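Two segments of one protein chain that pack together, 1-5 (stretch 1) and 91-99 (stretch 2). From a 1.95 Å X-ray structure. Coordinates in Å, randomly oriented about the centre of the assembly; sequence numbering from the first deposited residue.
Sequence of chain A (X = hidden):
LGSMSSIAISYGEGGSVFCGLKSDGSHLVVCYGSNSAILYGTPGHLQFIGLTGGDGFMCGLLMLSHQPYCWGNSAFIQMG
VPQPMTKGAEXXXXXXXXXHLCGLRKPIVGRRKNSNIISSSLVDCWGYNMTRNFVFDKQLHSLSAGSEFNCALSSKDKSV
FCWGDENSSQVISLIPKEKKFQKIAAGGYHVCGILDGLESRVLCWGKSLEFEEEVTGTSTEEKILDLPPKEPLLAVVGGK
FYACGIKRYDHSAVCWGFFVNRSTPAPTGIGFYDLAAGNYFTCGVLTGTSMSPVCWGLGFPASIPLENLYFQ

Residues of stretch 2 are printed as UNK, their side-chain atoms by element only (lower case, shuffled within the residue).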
# COMPACT_ATOMS: atom_id res chain seq x y z
N LEU A 1 0.70 4.75 3.15
CA LEU A 1 1.77 3.73 3.30
C LEU A 1 1.42 2.48 2.49
O LEU A 1 0.23 2.30 2.17
CB LEU A 1 1.92 3.36 4.79
CG LEU A 1 2.57 4.40 5.70
CD1 LEU A 1 2.55 3.93 7.14
CD2 LEU A 1 3.99 4.72 5.26
N GLY A 2 2.42 1.66 2.17
CA GLY A 2 2.25 0.27 1.71
C GLY A 2 2.06 0.15 0.20
O GLY A 2 2.48 1.07 -0.54
N SER A 3 1.45 -0.95 -0.23
CA SER A 3 1.39 -1.42 -1.63
C SER A 3 0.01 -1.15 -2.22
O SER A 3 -0.94 -0.94 -1.44
CB SER A 3 1.73 -2.89 -1.71
OG SER A 3 2.87 -3.19 -0.93
N MET A 4 -0.10 -1.17 -3.55
CA MET A 4 -1.40 -1.12 -4.27
C MET A 4 -2.22 -2.35 -3.85
O MET A 4 -1.64 -3.44 -3.74
CB MET A 4 -1.22 -1.12 -5.79
CG MET A 4 -2.49 -0.73 -6.51
SD MET A 4 -2.24 -0.46 -8.28
CE MET A 4 -1.91 -2.13 -8.83
N SER A 5 -3.52 -2.15 -3.61
CA SER A 5 -4.43 -3.19 -3.08
C SER A 5 -5.88 -2.86 -3.47
O SER A 5 -6.11 -1.74 -3.97
CB SER A 5 -4.26 -3.31 -1.58
OG SER A 5 -5.16 -4.26 -1.03
N UNK A 91 0.57 3.10 -16.38
CA UNK A 91 1.23 2.61 -15.15
C UNK A 91 0.65 1.24 -14.77
O UNK A 91 -0.55 1.00 -15.02
c UNK A 91 3.87 6.25 -14.01
c UNK A 91 1.87 4.91 -14.29
c UNK A 91 1.09 3.65 -14.03
c UNK A 91 3.33 7.25 -14.80
c UNK A 91 2.06 7.08 -15.35
c UNK A 91 3.14 5.10 -13.76
c UNK A 91 1.35 5.92 -15.09
o UNK A 91 4.03 8.39 -15.05
N UNK A 92 1.49 0.37 -14.20
CA UNK A 92 1.13 -1.01 -13.77
C UNK A 92 0.71 -0.99 -12.30
O UNK A 92 -0.21 -1.75 -11.94
c UNK A 92 2.82 -2.06 -15.42
c UNK A 92 4.10 -2.88 -15.49
c UNK A 92 2.33 -1.93 -13.99
c UNK A 92 1.75 -2.66 -16.32
N UNK A 93 1.37 -0.16 -11.48
CA UNK A 93 1.15 -0.07 -10.01
C UNK A 93 1.31 1.37 -9.54
O UNK A 93 1.98 2.16 -10.23
c UNK A 93 2.10 -2.41 -9.64
c UNK A 93 3.03 -3.30 -8.83
o UNK A 93 3.34 -2.94 -7.67
o UNK A 93 3.45 -4.35 -9.36
c UNK A 93 2.16 -0.95 -9.26
N UNK A 94 0.70 1.69 -8.40
CA UNK A 94 0.90 2.96 -7.64
C UNK A 94 1.07 2.59 -6.16
O UNK A 94 0.37 1.67 -5.69
c UNK A 94 -0.29 4.48 -9.27
c UNK A 94 -0.27 3.95 -7.85
c UNK A 94 -1.62 3.35 -7.48
N UNK A 95 1.98 3.27 -5.47
CA UNK A 95 2.21 3.15 -4.00
C UNK A 95 2.34 4.55 -3.40
O UNK A 95 3.17 5.33 -3.90
o UNK A 95 4.58 2.86 -4.27
c UNK A 95 3.41 2.30 -3.70
N UNK A 96 1.53 4.84 -2.38
CA UNK A 96 1.47 6.15 -1.69
C UNK A 96 2.12 6.03 -0.31
O UNK A 96 1.70 5.16 0.48
c UNK A 96 0.03 6.60 -1.57
N UNK A 97 3.13 6.87 -0.04
CA UNK A 97 3.71 7.09 1.29
C UNK A 97 2.88 8.10 2.06
O UNK A 97 1.68 8.22 1.78
N UNK A 98 3.50 8.82 3.00
CA UNK A 98 2.85 9.90 3.79
C UNK A 98 2.58 11.09 2.87
O UNK A 98 1.41 11.54 2.81
c UNK A 98 3.70 10.30 5.00
c UNK A 98 3.82 9.22 6.06
o UNK A 98 3.02 8.26 6.02
o UNK A 98 4.71 9.35 6.92
N UNK A 99 3.61 11.57 2.17
CA UNK A 99 3.61 12.85 1.40
C UNK A 99 4.18 12.64 -0.01
O UNK A 99 4.68 13.61 -0.59
c UNK A 99 4.43 13.91 2.15
c UNK A 99 2.66 14.49 5.46
c UNK A 99 4.15 13.99 3.63
c UNK A 99 5.12 13.64 4.56
c UNK A 99 4.88 13.71 5.92
c UNK A 99 2.92 14.41 4.10
c UNK A 99 3.64 14.14 6.37
o UNK A 99 3.39 14.21 7.71
O HOH W 1 1.98 -2.30 -5.42

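Position 91 carries one carbon and then a ring of six carbons bearing one oxygen. It is out of reach of stretch 1, and none of its surface is covered there. A phenol of this kind is tyrosine, Tyr91.

Position 92 has four side-chain carbons, forked at the second, with no heteroatom. The end of the side chain leads away from stretch 1. The backbone makes the contact instead: O of position 92 lies 3.6 Å from Met4 CE. The fork one carbon beyond CB makes it leucine, Leu92. The chain turns a corner here.

Position 93 has three carbons, the third carrying two oxygens. Its CA is 3.8 Å from Met4 SD, and its second side-chain carbon is 4.1 Å from Met4 CE. A carboxylate on a chain of this length is glutamate, Glu93. A water links the two stretches at this point. The water O accepts from Met4 N at 3.0 Å and donates to Glu93 OE1 at 2.7 Å.

Position 94 has one carbon carrying two more, three in all. Its O lies 3.2 Å from Met4 CB, and its N gives a weak hydrogen bond to Met4 SD, 3.6 Å long. Branching at CB without oxygen gives valine, Val94. Its CG2 packs against Met4 SD at 3.9 Å, an apolar contact.

Position 95 has one carbon and then one oxygen. Its CB is 3.5 Å from Gly2 O. This is serine, Ser95. The hydroxyl is hydrogen-bonded elsewhere in the structure.

Position 96 has a single side-chain carbon. That CB stays 5.1 Å from Leu1 N. The useful atom is the carbonyl: O of position 96 accepts a hydrogen bond from Leu1 N at 2.9 Å. With one methyl for a side chain, it is alanine, Ala96.

Position 97 has no side-chain atoms. Its CA is 4.4 Å from Leu1 CA, a close approach of the two backbones. It is glycine, Gly97.

Position 98 has two carbons, the second carrying two oxygens. One of these oxygens lies 3.7 Å from Leu1 CD2. The short carboxylate is aspartate, Asp98, and the oxygen is OD1. This is a packing contact with a methyl; both carboxylate oxygens are hydrogen-bonded elsewhere in the structure.

Position 99 again has one carbon and a six-carbon ring bearing one oxygen. It is out of reach of stretch 1 and takes no part. It is tyrosine, Tyr99.

The touching parts run in nearly opposite directions, 165° apart, and bury 366 Å² in all. At one end, Leu1 N is held by Ala96 O. At the other, Met4 points its CB toward stretch 2 and reaches along Val94, Glu93 and the carbonyl of Leu92, with 91 Å² covered. Between them, Gly2 lays its carbonyl O against Ser95 CB, and Ser3 has little surface covered. Gly2 has a positive phi of 88°, which by itself favours glycine. Ser3 turns its CB away. The contact therefore rests on one backbone hydrogen bond, the long Met4 side chain with its weak bond from Val94 N, and one bridging water.

Stretch 2, residues 91-99: YLEVSAGDY
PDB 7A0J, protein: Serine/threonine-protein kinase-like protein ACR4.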